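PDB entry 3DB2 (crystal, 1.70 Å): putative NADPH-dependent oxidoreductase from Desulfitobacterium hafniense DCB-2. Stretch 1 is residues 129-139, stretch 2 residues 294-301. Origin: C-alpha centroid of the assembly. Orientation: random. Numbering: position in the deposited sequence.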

ATOM      1  N   LEU C 129      -6.559  -6.831  19.744  1.00 18.17           N
ATOM      2  CA  LEU C 129      -5.470  -6.030  20.276  1.00 16.67           C
ATOM      3  C   LEU C 129      -5.984  -4.655  20.698  1.00 21.76           C
ATOM      4  O   LEU C 129      -6.916  -4.176  20.066  1.00 18.54           O
ATOM      5  CB  LEU C 129      -4.363  -5.886  19.245  1.00 17.93           C
ATOM      6  CG  LEU C 129      -3.504  -7.137  18.992  1.00 19.50           C
ATOM      7  CD1 LEU C 129      -2.608  -6.951  17.789  1.00 21.03           C
ATOM      8  CD2 LEU C 129      -2.653  -7.442  20.227  1.00 22.35           C
ATOM      9  N   GLY C 130      -5.388  -4.067  21.737  1.00 18.59           N
ATOM     10  CA  GLY C 130      -5.860  -2.759  22.201  1.00 22.28           C
ATOM     11  C   GLY C 130      -5.715  -1.751  21.061  1.00 17.87           C
ATOM     12  O   GLY C 130      -6.516  -0.848  20.921  1.00 19.15           O
ATOM     13  N   ALA C 131      -4.695  -1.925  20.229  1.00 16.46           N
ATOM     14  CA  ALA C 131      -4.496  -0.989  19.112  1.00 16.44           C
ATOM     15  C   ALA C 131      -5.634  -1.102  18.119  1.00 17.87           C
ATOM     16  O   ALA C 131      -6.108  -0.071  17.671  1.00 18.38           O
ATOM     17  CB  ALA C 131      -3.173  -1.242  18.451  1.00 18.91           C
ATOM     18  N   LEU C 132      -6.091  -2.304  17.766  1.00 14.56           N
ATOM     19  CA  LEU C 132      -7.158  -2.395  16.768  1.00 17.26           C
ATOM     20  C   LEU C 132      -8.488  -1.896  17.319  1.00 15.32           C
ATOM     21  O   LEU C 132      -9.343  -1.248  16.658  1.00 13.78           O
ATOM     22  CB  LEU C 132      -7.226  -3.846  16.291  1.00 16.83           C
ATOM     23  CG  LEU C 132      -6.441  -4.195  15.038  1.00 17.63           C
ATOM     24  CD1 LEU C 132      -6.963  -3.424  13.826  1.00 16.55           C
ATOM     25  CD2 LEU C 132      -4.949  -3.931  15.268  1.00 19.30           C
ATOM     26  N   ARG C 133      -8.702  -2.177  18.607  1.00 16.97           N
ATOM     27  CA  ARG C 133      -9.864  -1.658  19.336  1.00 14.69           C
ATOM     28  C   ARG C 133      -9.881  -0.121  19.354  1.00 16.93           C
ATOM     29  O   ARG C 133     -10.937   0.494  19.197  1.00 18.46           O
ATOM     30  CB  ARG C 133      -9.937  -2.202  20.755  1.00 15.96           C
ATOM     31  CG  ARG C 133     -10.152  -3.690  20.907  1.00 17.84           C
ATOM     32  CD  ARG C 133     -11.360  -4.187  20.135  1.00 21.12           C
ATOM     33  NE  ARG C 133     -11.789  -5.530  20.450  1.00 21.93           N
ATOM     34  CZ  ARG C 133     -12.569  -6.366  19.786  1.00 24.66           C
ATOM     35  NH1 ARG C 133     -13.122  -6.073  18.627  1.00 30.05           N
ATOM     36  NH2 ARG C 133     -12.833  -7.573  20.290  1.00 30.25           N
ATOM     37  N   LYS C 134      -8.725   0.493  19.528  1.00 14.46           N
ATOM     38  CA  LYS C 134      -8.644   1.947  19.600  1.00 20.80           C
ATOM     39  C   LYS C 134      -8.885   2.508  18.212  1.00 19.10           C
ATOM     40  O   LYS C 134      -9.633   3.479  17.996  1.00 19.34           O
ATOM     41  CB  LYS C 134      -7.291   2.329  20.202  1.00 18.21           C
ATOM     42  CG  LYS C 134      -7.008   3.819  20.244  1.00 20.25           C
ATOM     43  CD  LYS C 134      -7.950   4.455  21.259  1.00 22.16           C
ATOM     44  CE  LYS C 134      -8.035   5.954  21.037  1.00 30.42           C
ATOM     45  NZ  LYS C 134      -7.637   6.654  22.292  1.00 34.93           N
HETATM   46  N   MSE C 135      -8.250   1.887  17.212  1.00 16.40           N
HETATM   47  CA  MSE C 135      -8.444   2.347  15.828  1.00 16.66           C
HETATM   48  C   MSE C 135      -9.909   2.290  15.430  1.00 17.67           C
HETATM   49  O   MSE C 135     -10.434   3.162  14.723  1.00 21.04           O
HETATM   50  CB  MSE C 135      -7.552   1.558  14.858  1.00 17.46           C
HETATM   51  CG  MSE C 135      -6.064   1.856  15.060  1.00 11.73           C
HETATM   52 SE   MSE C 135      -4.971   0.502  14.123  0.75 20.69          SE
HETATM   53  CE  MSE C 135      -5.288   1.258  12.373  1.00 18.27           C
ATOM     54  N   LYS C 136     -10.630   1.288  15.871  1.00 14.34           N
ATOM     55  CA  LYS C 136     -12.035   1.082  15.610  1.00 15.47           C
ATOM     56  C   LYS C 136     -12.833   2.221  16.245  1.00 18.82           C
ATOM     57  O   LYS C 136     -13.714   2.846  15.626  1.00 28.47           O
ATOM     58  CB  LYS C 136     -12.482  -0.290  16.140  1.00 20.87           C
ATOM     59  CG  LYS C 136     -13.949  -0.594  15.854  1.00 20.59           C
ATOM     60  CD  LYS C 136     -14.206  -0.437  14.363  1.00 26.37           C
ATOM     61  CE  LYS C 136     -15.392  -1.282  13.917  1.00 28.45           C
ATOM     62  NZ  LYS C 136     -16.093  -0.630  12.777  1.00 25.50           N
ATOM     63  N   GLU C 137     -12.518   2.521  17.483  1.00 19.08           N
ATOM     64  CA  GLU C 137     -13.135   3.648  18.196  1.00 22.62           C
ATOM     65  C   GLU C 137     -12.944   4.945  17.419  1.00 23.34           C
ATOM     66  O   GLU C 137     -13.924   5.665  17.169  1.00 21.41           O
ATOM     67  CB  GLU C 137     -12.511   3.754  19.567  1.00 26.15           C
ATOM     68  CG  GLU C 137     -13.137   4.623  20.638  1.00 41.14           C
ATOM     69  CD  GLU C 137     -12.628   4.116  21.995  1.00 42.67           C
ATOM     70  OE1 GLU C 137     -13.276   3.200  22.545  1.00 54.12           O
ATOM     71  OE2 GLU C 137     -11.582   4.615  22.465  1.00 53.30           O
HETATM   72  N   MSE C 138     -11.695   5.215  17.026  1.00 20.67           N
HETATM   73  CA  MSE C 138     -11.390   6.469  16.332  1.00 19.36           C
HETATM   74  C   MSE C 138     -12.145   6.588  15.027  1.00 21.95           C
HETATM   75  O   MSE C 138     -12.603   7.669  14.629  1.00 19.44           O
HETATM   76  CB  MSE C 138      -9.888   6.644  16.143  1.00 19.08           C
HETATM   77  CG  MSE C 138      -9.161   6.840  17.468  1.00 17.38           C
HETATM   78 SE   MSE C 138      -7.219   6.728  17.334  0.75 22.67          SE
HETATM   79  CE  MSE C 138      -6.844   8.639  17.261  1.00 24.35           C
ATOM     80  N   ILE C 139     -12.312   5.467  14.323  1.00 18.88           N
ATOM     81  CA  ILE C 139     -13.073   5.459  13.079  1.00 14.34           C
ATOM     82  C   ILE C 139     -14.557   5.594  13.371  1.00 18.98           C
ATOM     83  O   ILE C 139     -15.289   6.303  12.676  1.00 21.23           O
ATOM     84  CB  ILE C 139     -12.787   4.156  12.309  1.00 18.24           C
ATOM     85  CG1 ILE C 139     -11.345   4.101  11.769  1.00 22.02           C
ATOM     86  CG2 ILE C 139     -13.787   3.881  11.205  1.00 18.08           C
ATOM     87  CD1 ILE C 139     -10.948   2.718  11.292  1.00 19.44           C
TER
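Stretch 2 294-301: KVDFESVD

Stretch 1 is a helix from G130 onward, with L129 at its N-cap position. Its turns are held by regular backbone hydrogen bonds, such as M135 N to A131 O at 2.9 Å. Stretch 2 is extended. It enters as a strand at K294 and runs on without helical turns to D301, which is the N-cap residue of another helix. The two segments run in opposite senses: V295 lies near M138, F297 near K134 and A131, and V300 near G130 and L129. No direct hydrogen bond joins them, and the contact is mostly one of packing.

F297 covers the most surface. Its CB points toward the helix, and chi1 is p. A131 CB sits over one face of the F297 ring, 3.9 Å from the centroid, in a CH-pi contact; the closest pair between these two residues is A131 CB to F297 CZ at 3.5 Å. F297 CB also meets K134 CB at 4.2 Å.

V300 packs at the start of the helix. V300 CG2 lies 3.8 Å from G130 N. G130 is where the backbones come closest, with G130 CA 5.1 Å from S299 CA. The G130 CA to E298 O distance is 3.4 Å, and the nearly straight C-H...O angle of 168° fits a directed contact. The absence of a side chain permits this approach, since an ideal CB on G130 would fall 1.9 Å from E298 O.

V295 holds the other end. V295 CG1 is 4.2 Å from K134 CG, and V295 CG2 is 4.2 Å from M138 CE, the terminal methyl of a selenomethionine. With its CB against F297 and its CG against V295, the K134 side chain lies along stretch 2. A water bridges the two segments, accepting from K134 NZ at 2.6 Å and donating to D296 O at 2.9 Å. The CA-to-CB bond of D296 points away from the helix, and D296 OD1 forms a salt bridge with K294 NZ at 3.3 Å.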

ATOM      1  N   LYS C 294       1.770  10.504  18.987  1.00 20.32           N
ATOM      2  CA  LYS C 294       1.691   9.124  19.462  1.00 26.68           C
ATOM      3  C   LYS C 294       0.368   8.880  20.168  1.00 24.16           C
ATOM      4  O   LYS C 294      -0.114   9.702  20.952  1.00 23.20           O
ATOM      5  CB  LYS C 294       2.835   8.743  20.410  1.00 24.57           C
ATOM      6  CG  LYS C 294       3.078   7.236  20.289  1.00 32.49           C
ATOM      7  CD  LYS C 294       4.412   6.772  20.849  1.00 45.72           C
ATOM      8  CE  LYS C 294       4.392   5.257  21.094  1.00 39.28           C
ATOM      9  NZ  LYS C 294       4.507   4.943  22.540  1.00 44.61           N
ATOM     10  N   VAL C 295      -0.244   7.729  19.872  1.00 24.70           N
ATOM     11  CA  VAL C 295      -1.525   7.330  20.430  1.00 17.41           C
ATOM     12  C   VAL C 295      -1.257   6.143  21.353  1.00 26.32           C
ATOM     13  O   VAL C 295      -0.789   5.106  20.867  1.00 26.73           O
ATOM     14  CB  VAL C 295      -2.587   6.944  19.394  1.00 19.57           C
ATOM     15  CG1 VAL C 295      -3.904   6.576  20.049  1.00 21.33           C
ATOM     16  CG2 VAL C 295      -2.812   8.083  18.407  1.00 19.48           C
ATOM     17  N   ASP C 296      -1.532   6.347  22.637  1.00 23.96           N
ATOM     18  CA  ASP C 296      -1.368   5.210  23.579  1.00 23.45           C
ATOM     19  C   ASP C 296      -2.727   4.608  23.895  1.00 20.80           C
ATOM     20  O   ASP C 296      -3.766   5.223  23.669  1.00 24.59           O
ATOM     21  CB  ASP C 296      -0.579   5.654  24.801  1.00 24.65           C
ATOM     22  CG  ASP C 296       0.869   5.910  24.413  1.00 31.48           C
ATOM     23  OD1 ASP C 296       1.562   4.952  24.002  1.00 41.51           O
ATOM     24  OD2 ASP C 296       1.335   7.064  24.462  1.00 33.51           O
ATOM     25  N   PHE C 297      -2.732   3.368  24.380  1.00 18.42           N
ATOM     26  CA  PHE C 297      -3.891   2.526  24.552  1.00 18.27           C
ATOM     27  C   PHE C 297      -3.561   1.366  25.501  1.00 24.83           C
ATOM     28  O   PHE C 297      -2.396   0.958  25.631  1.00 20.98           O
ATOM     29  CB  PHE C 297      -4.410   1.965  23.206  1.00 23.62           C
ATOM     30  CG  PHE C 297      -3.296   1.364  22.362  1.00 23.42           C
ATOM     31  CD1 PHE C 297      -2.854   0.065  22.567  1.00 22.53           C
ATOM     32  CD2 PHE C 297      -2.686   2.111  21.371  1.00 19.96           C
ATOM     33  CE1 PHE C 297      -1.826  -0.446  21.817  1.00 18.55           C
ATOM     34  CE2 PHE C 297      -1.650   1.602  20.626  1.00 23.16           C
ATOM     35  CZ  PHE C 297      -1.201   0.312  20.852  1.00 22.84           C
ATOM     36  N   GLU C 298      -4.562   0.799  26.173  1.00 24.33           N
ATOM     37  CA  GLU C 298      -4.279  -0.296  27.076  1.00 26.08           C
ATOM     38  C   GLU C 298      -4.017  -1.566  26.258  1.00 24.50           C
ATOM     39  O   GLU C 298      -4.566  -1.750  25.170  1.00 26.36           O
ATOM     40  CB  GLU C 298      -5.426  -0.603  28.035  1.00 30.28           C
ATOM     41  CG  GLU C 298      -5.754   0.486  29.042  1.00 37.62           C
ATOM     42  CD  GLU C 298      -4.568   0.890  29.896  1.00 42.23           C
ATOM     43  OE1 GLU C 298      -4.111   0.081  30.730  1.00 44.48           O
ATOM     44  OE2 GLU C 298      -4.113   2.048  29.730  1.00 46.79           O
ATOM     45  N   SER C 299      -3.202  -2.429  26.826  1.00 24.76           N
ATOM     46  CA  SER C 299      -2.907  -3.737  26.251  1.00 22.39           C
ATOM     47  C   SER C 299      -4.089  -4.664  26.509  1.00 22.20           C
ATOM     48  O   SER C 299      -4.754  -4.498  27.520  1.00 23.06           O
ATOM     49  CB  SER C 299      -1.645  -4.336  26.871  1.00 20.78           C
ATOM     50  OG  SER C 299      -0.507  -3.556  26.555  1.00 26.12           O
ATOM     51  N   VAL C 300      -4.281  -5.624  25.611  1.00 20.05           N
ATOM     52  CA  VAL C 300      -5.266  -6.678  25.692  1.00 17.72           C
ATOM     53  C   VAL C 300      -4.564  -7.980  25.333  1.00 19.11           C
ATOM     54  O   VAL C 300      -3.890  -8.005  24.282  1.00 16.57           O
ATOM     55  CB  VAL C 300      -6.431  -6.460  24.698  1.00 19.51           C
ATOM     56  CG1 VAL C 300      -7.460  -7.570  24.767  1.00 20.49           C
ATOM     57  CG2 VAL C 300      -7.066  -5.109  24.949  1.00 20.31           C
ATOM     58  N   ASP C 301      -4.738  -8.971  26.186  1.00 19.51           N
ATOM     59  CA  ASP C 301      -4.234 -10.331  26.005  1.00 21.15           C
ATOM     60  C   ASP C 301      -5.099 -11.014  24.932  1.00 17.81           C
ATOM     61  O   ASP C 301      -6.069 -11.703  25.242  1.00 19.23           O
ATOM     62  CB  ASP C 301      -4.241 -11.141  27.297  1.00 20.28           C
ATOM     63  CG  ASP C 301      -3.458 -12.439  27.160  1.00 23.29           C
ATOM     64  OD1 ASP C 301      -3.414 -12.959  26.029  1.00 20.07           O
ATOM     65  OD2 ASP C 301      -2.866 -12.939  28.146  1.00 21.44           O
TER
HETATM   66  O   HOH W   1      -6.585   5.482  24.364  1.00 46.39           O